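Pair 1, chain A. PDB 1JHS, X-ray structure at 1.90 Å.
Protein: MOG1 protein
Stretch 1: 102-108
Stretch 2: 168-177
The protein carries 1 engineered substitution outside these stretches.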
# COMPACT_ATOMS: atom_id res chain seq x y z
N THR A 102 10.23 8.47 10.74
CA THR A 102 10.34 7.23 10.00
C THR A 102 9.11 6.56 9.39
O THR A 102 9.27 5.76 8.48
CB THR A 102 11.03 6.16 10.84
OG1 THR A 102 10.22 5.87 11.98
CG2 THR A 102 12.42 6.63 11.29
N LYS A 103 7.91 6.88 9.86
CA LYS A 103 6.73 6.19 9.35
C LYS A 103 5.59 7.12 8.98
O LYS A 103 5.11 7.87 9.82
CB LYS A 103 6.23 5.17 10.37
CG LYS A 103 7.26 4.11 10.74
CD LYS A 103 6.76 3.19 11.85
CE LYS A 103 7.72 2.01 12.02
NZ LYS A 103 7.19 1.03 13.04
N PHE A 104 5.17 7.03 7.72
CA PHE A 104 4.10 7.88 7.20
C PHE A 104 3.14 7.03 6.39
O PHE A 104 3.57 6.13 5.66
CB PHE A 104 4.72 8.97 6.31
CG PHE A 104 3.80 10.13 6.07
CD1 PHE A 104 3.84 11.24 6.90
CD2 PHE A 104 2.87 10.08 5.03
CE1 PHE A 104 2.95 12.31 6.72
CE2 PHE A 104 1.97 11.14 4.83
CZ PHE A 104 2.02 12.26 5.68
N THR A 105 1.83 7.31 6.52
CA THR A 105 0.81 6.57 5.79
C THR A 105 -0.25 7.50 5.16
O THR A 105 -0.48 8.60 5.65
CB THR A 105 0.04 5.59 6.73
OG1 THR A 105 -0.60 6.33 7.79
CG2 THR A 105 1.00 4.59 7.35
N GLY A 106 -0.89 7.03 4.08
CA GLY A 106 -1.94 7.82 3.46
C GLY A 106 -2.67 7.00 2.40
O GLY A 106 -2.23 5.90 2.05
N LEU A 107 -3.83 7.51 1.97
CA LEU A 107 -4.61 6.89 0.89
C LEU A 107 -4.47 7.93 -0.24
O LEU A 107 -4.61 9.13 -0.01
CB LEU A 107 -6.08 6.77 1.26
CG LEU A 107 -6.50 5.73 2.29
CD1 LEU A 107 -8.02 5.86 2.43
CD2 LEU A 107 -6.12 4.33 1.82
N VAL A 108 -4.24 7.46 -1.45
CA VAL A 108 -3.99 8.35 -2.58
C VAL A 108 -4.90 8.02 -3.75
O VAL A 108 -5.25 6.86 -3.96
CB VAL A 108 -2.51 8.19 -3.00
CG1 VAL A 108 -2.25 8.85 -4.36
CG2 VAL A 108 -1.61 8.81 -1.90
N VAL A 168 -9.07 -0.55 4.24
CA VAL A 168 -7.73 -0.68 3.68
C VAL A 168 -6.73 0.20 4.45
O VAL A 168 -5.60 -0.20 4.71
CB VAL A 168 -7.73 -0.31 2.18
CG1 VAL A 168 -6.28 -0.13 1.66
CG2 VAL A 168 -8.45 -1.43 1.42
N TYR A 169 -7.16 1.39 4.83
CA TYR A 169 -6.26 2.28 5.56
C TYR A 169 -5.94 1.70 6.93
O TYR A 169 -4.83 1.85 7.43
CB TYR A 169 -6.86 3.68 5.70
CG TYR A 169 -5.84 4.69 6.16
CD1 TYR A 169 -4.72 4.99 5.37
CD2 TYR A 169 -6.00 5.37 7.37
CE1 TYR A 169 -3.80 5.98 5.78
CE2 TYR A 169 -5.08 6.34 7.78
CZ TYR A 169 -4.00 6.64 6.97
OH TYR A 169 -3.13 7.63 7.37
N GLN A 170 -6.91 1.03 7.54
CA GLN A 170 -6.64 0.44 8.85
C GLN A 170 -5.61 -0.69 8.66
O GLN A 170 -4.66 -0.81 9.42
CB GLN A 170 -7.91 -0.14 9.47
CG GLN A 170 -7.64 -0.69 10.86
CD GLN A 170 -8.91 -1.18 11.54
OE1 GLN A 170 -10.02 -0.75 11.19
NE2 GLN A 170 -8.75 -2.08 12.51
N LEU A 171 -5.79 -1.49 7.62
CA LEU A 171 -4.84 -2.57 7.33
C LEU A 171 -3.45 -1.99 7.13
O LEU A 171 -2.47 -2.47 7.69
CB LEU A 171 -5.26 -3.34 6.07
CG LEU A 171 -4.22 -4.26 5.43
CD1 LEU A 171 -3.80 -5.36 6.42
CD2 LEU A 171 -4.82 -4.89 4.16
N LEU A 172 -3.37 -0.94 6.32
CA LEU A 172 -2.09 -0.29 6.02
C LEU A 172 -1.39 0.14 7.31
O LEU A 172 -0.19 -0.12 7.50
CB LEU A 172 -2.32 0.93 5.12
CG LEU A 172 -1.03 1.63 4.64
CD1 LEU A 172 -0.30 0.76 3.58
CD2 LEU A 172 -1.41 3.01 4.05
N GLN A 173 -2.12 0.80 8.20
CA GLN A 173 -1.54 1.24 9.45
C GLN A 173 -1.11 0.06 10.32
O GLN A 173 -0.07 0.12 10.98
CB GLN A 173 -2.50 2.20 10.16
CG GLN A 173 -2.59 3.54 9.40
CD GLN A 173 -3.09 4.71 10.23
OE1 GLN A 173 -4.12 4.61 10.92
NE2 GLN A 173 -2.36 5.86 10.17
N GLU A 174 -1.90 -1.01 10.33
CA GLU A 174 -1.53 -2.20 11.12
C GLU A 174 -0.25 -2.84 10.57
O GLU A 174 0.58 -3.32 11.33
CB GLU A 174 -2.66 -3.23 11.16
CG GLU A 174 -3.93 -2.72 11.87
CD GLU A 174 -4.92 -3.82 12.21
OE1 GLU A 174 -6.06 -3.49 12.61
OE2 GLU A 174 -4.57 -5.03 12.09
N MET A 175 -0.09 -2.85 9.24
CA MET A 175 1.12 -3.40 8.63
C MET A 175 2.33 -2.59 9.07
O MET A 175 3.42 -3.14 9.33
CB MET A 175 1.01 -3.37 7.11
CG MET A 175 -0.05 -4.34 6.56
SD MET A 175 0.09 -4.44 4.76
CE MET A 175 1.64 -5.40 4.58
N VAL A 176 2.15 -1.28 9.16
CA VAL A 176 3.25 -0.41 9.57
C VAL A 176 3.59 -0.61 11.04
O VAL A 176 4.77 -0.72 11.41
CB VAL A 176 2.88 1.07 9.33
CG1 VAL A 176 3.89 2.02 10.03
CG2 VAL A 176 2.85 1.33 7.82
N ARG A 177 2.56 -0.67 11.88
CA ARG A 177 2.80 -0.86 13.31
C ARG A 177 3.39 -2.22 13.63
O ARG A 177 4.17 -2.34 14.57
CB ARG A 177 1.51 -0.65 14.10
CG ARG A 177 1.20 0.84 14.22
CD ARG A 177 0.21 1.10 15.30
NE ARG A 177 0.27 2.48 15.77
CZ ARG A 177 0.14 3.53 14.99
NH1 ARG A 177 -0.03 3.32 13.69
NH2 ARG A 177 0.12 4.76 15.50

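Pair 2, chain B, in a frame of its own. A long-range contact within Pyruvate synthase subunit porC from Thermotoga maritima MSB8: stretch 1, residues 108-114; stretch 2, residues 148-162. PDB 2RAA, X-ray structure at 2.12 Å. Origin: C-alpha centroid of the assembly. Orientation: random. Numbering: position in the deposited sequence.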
# COMPACT_ATOMS: atom_id res chain seq x y z
N GLY B 108 5.02 4.09 14.05
CA GLY B 108 4.78 3.60 12.70
C GLY B 108 3.32 3.70 12.29
O GLY B 108 2.50 4.14 13.09
N ILE B 109 2.99 3.27 11.06
CA ILE B 109 1.64 3.41 10.50
C ILE B 109 1.05 2.10 10.09
O ILE B 109 1.71 1.28 9.49
CB ILE B 109 1.62 4.33 9.23
CG1 ILE B 109 2.05 5.75 9.61
CG2 ILE B 109 0.24 4.35 8.57
CD1 ILE B 109 2.05 6.75 8.46
N LEU B 110 -0.21 1.92 10.40
CA LEU B 110 -0.96 0.77 9.91
C LEU B 110 -1.96 1.37 8.93
O LEU B 110 -2.80 2.18 9.30
CB LEU B 110 -1.63 0.03 11.05
CG LEU B 110 -2.59 -1.09 10.73
CD1 LEU B 110 -1.98 -2.14 9.81
CD2 LEU B 110 -3.03 -1.69 12.07
N LEU B 111 -1.82 1.00 7.66
CA LEU B 111 -2.66 1.51 6.59
C LEU B 111 -3.53 0.34 6.12
O LEU B 111 -3.00 -0.76 5.88
CB LEU B 111 -1.78 2.08 5.45
CG LEU B 111 -2.48 2.44 4.13
CD1 LEU B 111 -3.52 3.54 4.31
CD2 LEU B 111 -1.45 2.76 3.04
N VAL B 112 -4.85 0.56 6.01
CA VAL B 112 -5.81 -0.52 5.71
C VAL B 112 -6.87 -0.11 4.70
O VAL B 112 -7.35 1.01 4.69
CB VAL B 112 -6.51 -1.04 7.02
CG1 VAL B 112 -7.26 -2.35 6.77
CG2 VAL B 112 -5.49 -1.28 8.14
N ASN B 113 -7.22 -1.07 3.84
CA ASN B 113 -8.28 -0.94 2.84
C ASN B 113 -9.49 -1.44 3.56
O ASN B 113 -9.66 -2.65 3.74
CB ASN B 113 -8.00 -1.83 1.61
CG ASN B 113 -9.20 -1.96 0.68
OD1 ASN B 113 -9.99 -1.03 0.54
ND2 ASN B 113 -9.31 -3.09 -0.02
N THR B 114 -10.32 -0.52 4.01
CA THR B 114 -11.46 -0.93 4.78
C THR B 114 -12.47 0.15 4.80
O THR B 114 -12.13 1.32 4.75
CB THR B 114 -11.07 -1.20 6.24
OG1 THR B 114 -12.17 -1.81 6.93
CG2 THR B 114 -10.61 0.09 6.97
N ILE B 148 -9.88 -4.27 -7.61
CA ILE B 148 -8.47 -4.45 -7.19
C ILE B 148 -7.97 -3.16 -6.51
O ILE B 148 -7.88 -2.11 -7.16
CB ILE B 148 -7.61 -4.95 -8.42
CG1 ILE B 148 -6.18 -5.31 -8.01
CG2 ILE B 148 -7.61 -3.95 -9.55
CD1 ILE B 148 -5.54 -6.30 -9.00
N PRO B 149 -7.65 -3.22 -5.20
CA PRO B 149 -7.42 -2.00 -4.41
C PRO B 149 -6.02 -1.43 -4.36
O PRO B 149 -5.79 -0.47 -3.65
CB PRO B 149 -7.71 -2.47 -2.99
CG PRO B 149 -7.23 -3.89 -2.98
CD PRO B 149 -7.48 -4.43 -4.37
N ASN B 150 -5.12 -2.00 -5.13
CA ASN B 150 -3.72 -1.73 -5.00
C ASN B 150 -3.32 -0.31 -5.38
O ASN B 150 -2.52 0.25 -4.66
CB ASN B 150 -2.88 -2.83 -5.67
CG ASN B 150 -3.09 -2.95 -7.18
OD1 ASN B 150 -4.10 -2.49 -7.73
ND2 ASN B 150 -2.12 -3.57 -7.86
N THR B 151 -3.91 0.29 -6.42
CA THR B 151 -3.50 1.63 -6.83
C THR B 151 -3.96 2.71 -5.87
O THR B 151 -3.17 3.60 -5.49
CB THR B 151 -3.88 1.96 -8.27
OG1 THR B 151 -3.27 1.01 -9.14
CG2 THR B 151 -3.38 3.38 -8.69
N PRO B 152 -5.22 2.68 -5.45
CA PRO B 152 -5.56 3.63 -4.39
C PRO B 152 -4.77 3.41 -3.10
O PRO B 152 -4.47 4.37 -2.39
CB PRO B 152 -7.06 3.38 -4.16
CG PRO B 152 -7.55 2.80 -5.47
CD PRO B 152 -6.40 1.90 -5.88
N MSE B 153 -4.43 2.17 -2.77
CA MSE B 153 -3.61 1.94 -1.57
C MSE B 153 -2.22 2.57 -1.74
O MSE B 153 -1.65 3.16 -0.81
CB MSE B 153 -3.52 0.47 -1.23
CG MSE B 153 -4.83 -0.12 -0.74
SE MSE B 153 -5.48 0.63 0.90
CE MSE B 153 -4.37 -0.43 2.18
N LEU B 154 -1.68 2.48 -2.94
CA LEU B 154 -0.43 3.19 -3.21
C LEU B 154 -0.57 4.67 -2.98
O LEU B 154 0.31 5.29 -2.41
CB LEU B 154 0.00 2.99 -4.65
CG LEU B 154 1.16 2.07 -4.87
CD1 LEU B 154 1.36 2.02 -6.35
CD2 LEU B 154 2.35 2.69 -4.16
N GLY B 155 -1.61 5.26 -3.52
CA GLY B 155 -1.82 6.70 -3.34
C GLY B 155 -1.98 7.07 -1.89
O GLY B 155 -1.38 8.03 -1.39
N ALA B 156 -2.80 6.33 -1.18
CA ALA B 156 -2.90 6.45 0.29
C ALA B 156 -1.54 6.38 0.95
O ALA B 156 -1.24 7.18 1.81
CB ALA B 156 -3.78 5.39 0.86
N LEU B 157 -0.73 5.42 0.54
CA LEU B 157 0.62 5.25 1.10
C LEU B 157 1.51 6.46 0.94
O LEU B 157 2.23 6.86 1.86
CB LEU B 157 1.30 4.08 0.41
CG LEU B 157 2.63 3.57 0.98
CD1 LEU B 157 2.55 3.20 2.49
CD2 LEU B 157 3.01 2.42 0.12
N VAL B 158 1.50 6.98 -0.28
CA VAL B 158 2.29 8.13 -0.62
C VAL B 158 1.82 9.30 0.21
O VAL B 158 2.62 10.03 0.76
CB VAL B 158 2.18 8.43 -2.11
CG1 VAL B 158 2.61 9.89 -2.41
CG2 VAL B 158 3.00 7.39 -2.87
N ARG B 159 0.51 9.45 0.32
CA ARG B 159 -0.06 10.48 1.15
C ARG B 159 0.37 10.38 2.62
O ARG B 159 0.90 11.35 3.16
CB ARG B 159 -1.57 10.50 1.00
CG ARG B 159 -2.33 11.47 1.87
CD ARG B 159 -2.21 12.91 1.39
NE ARG B 159 -2.89 13.79 2.33
CZ ARG B 159 -4.18 14.10 2.32
NH1 ARG B 159 -5.01 13.63 1.40
NH2 ARG B 159 -4.65 14.90 3.26
N VAL B 160 0.22 9.23 3.27
CA VAL B 160 0.54 9.15 4.73
C VAL B 160 2.00 9.02 5.10
O VAL B 160 2.34 9.22 6.26
CB VAL B 160 -0.21 8.02 5.44
CG1 VAL B 160 -1.67 8.10 5.10
CG2 VAL B 160 0.41 6.61 5.08
N THR B 161 2.87 8.67 4.16
CA THR B 161 4.30 8.56 4.44
C THR B 161 5.16 9.59 3.73
O THR B 161 6.29 9.80 4.10
CB THR B 161 4.86 7.20 3.94
OG1 THR B 161 4.69 7.12 2.51
CG2 THR B 161 4.20 6.02 4.61
N GLY B 162 4.67 10.16 2.64
CA GLY B 162 5.51 11.05 1.82
C GLY B 162 6.74 10.36 1.23
O GLY B 162 7.67 11.03 0.84

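In both pairs a helix lies nearly antiparallel across a strand, at 163° in pair 1 and 153° in pair 2, with axes 8.8 Å and 9.5 Å apart at closest approach. Fourteen central residues superpose at 0.8 Å, and the buried surfaces are nearly equal, 439 and 427 Å². The register alternates along the strand: the first, third and fifth strand residues each lie across from a matched helix position, and the strand side chains there differ.

The central strand position is Thr105(A) in pair 1 and Leu111(B) in pair 2, with CA atoms 0.3 Å apart after superposition. Both point toward the helix, and each has the largest covered area of its pair. Thr105(A) works as a polar relay. Its OG1 donates to Tyr169(A) OH at 2.9 Å and accepts from Gln173(A) NE2 at 3.0 Å, while its CG2 packs on Val176(A) CG2 at 3.8 Å. Leu111(B) fills the space with carbon instead: CD1 meets Ala156(B) CB at 3.9 Å, CD2 meets Leu157(B) CB at 4.0 Å, and CG lies 4.0 Å from Met153(B) CE. No hydrogen bond crosses pair 2.

Side-chain sizes run opposite here: a large leucine faces the threonine, and a small alanine faces the leucine. Leu172(A), matched by Ala156(B), sends CD2 to within 4.0 Å of Thr105(A) CB. Gln173(A) and Leu157(B) both start sideways, but the glutamine brings its amide end back to the strand.

Tyr169(A) and Met153(B), a selenomethionine, reach the strand by different routes. The tyrosine points toward it and sets its ring edge against Gly106(A), with CE1 3.5 Å from CA. The selenomethionine leaves sideways and turns back through three m rotamers, placing CE 3.4 Å from Asn113(B) N and 3.6 Å from Val112(B) C. Val112(B), the counterpart of Gly106(A), points its side chain away, so the backbone remains accessible here too.

At the fifth strand position, Leu107(A) starts sideways and brings CG to 3.6 Å from Tyr169(A) CD1. Its match, Asn113(B), points toward the helix and lays CB 3.6 Å from Met153(B) SE; its amide is satisfied elsewhere in the structure.

At the other end, Lys103(A) matches Ile109(B), and Val176(A) matches Val160(B). The lysine packs CD against Val176(A) CG1 at 3.6 Å and adds a weak hydrogen bond from NZ to Val176(A) O at 3.4 Å. Ile109(B) sets CD1 3.8 Å from Val160(B) CG2. The rule is a shared register: the central strand position holds a hydrogen-bonded threonine in one pair and an apolar leucine in the other, on the same backbone.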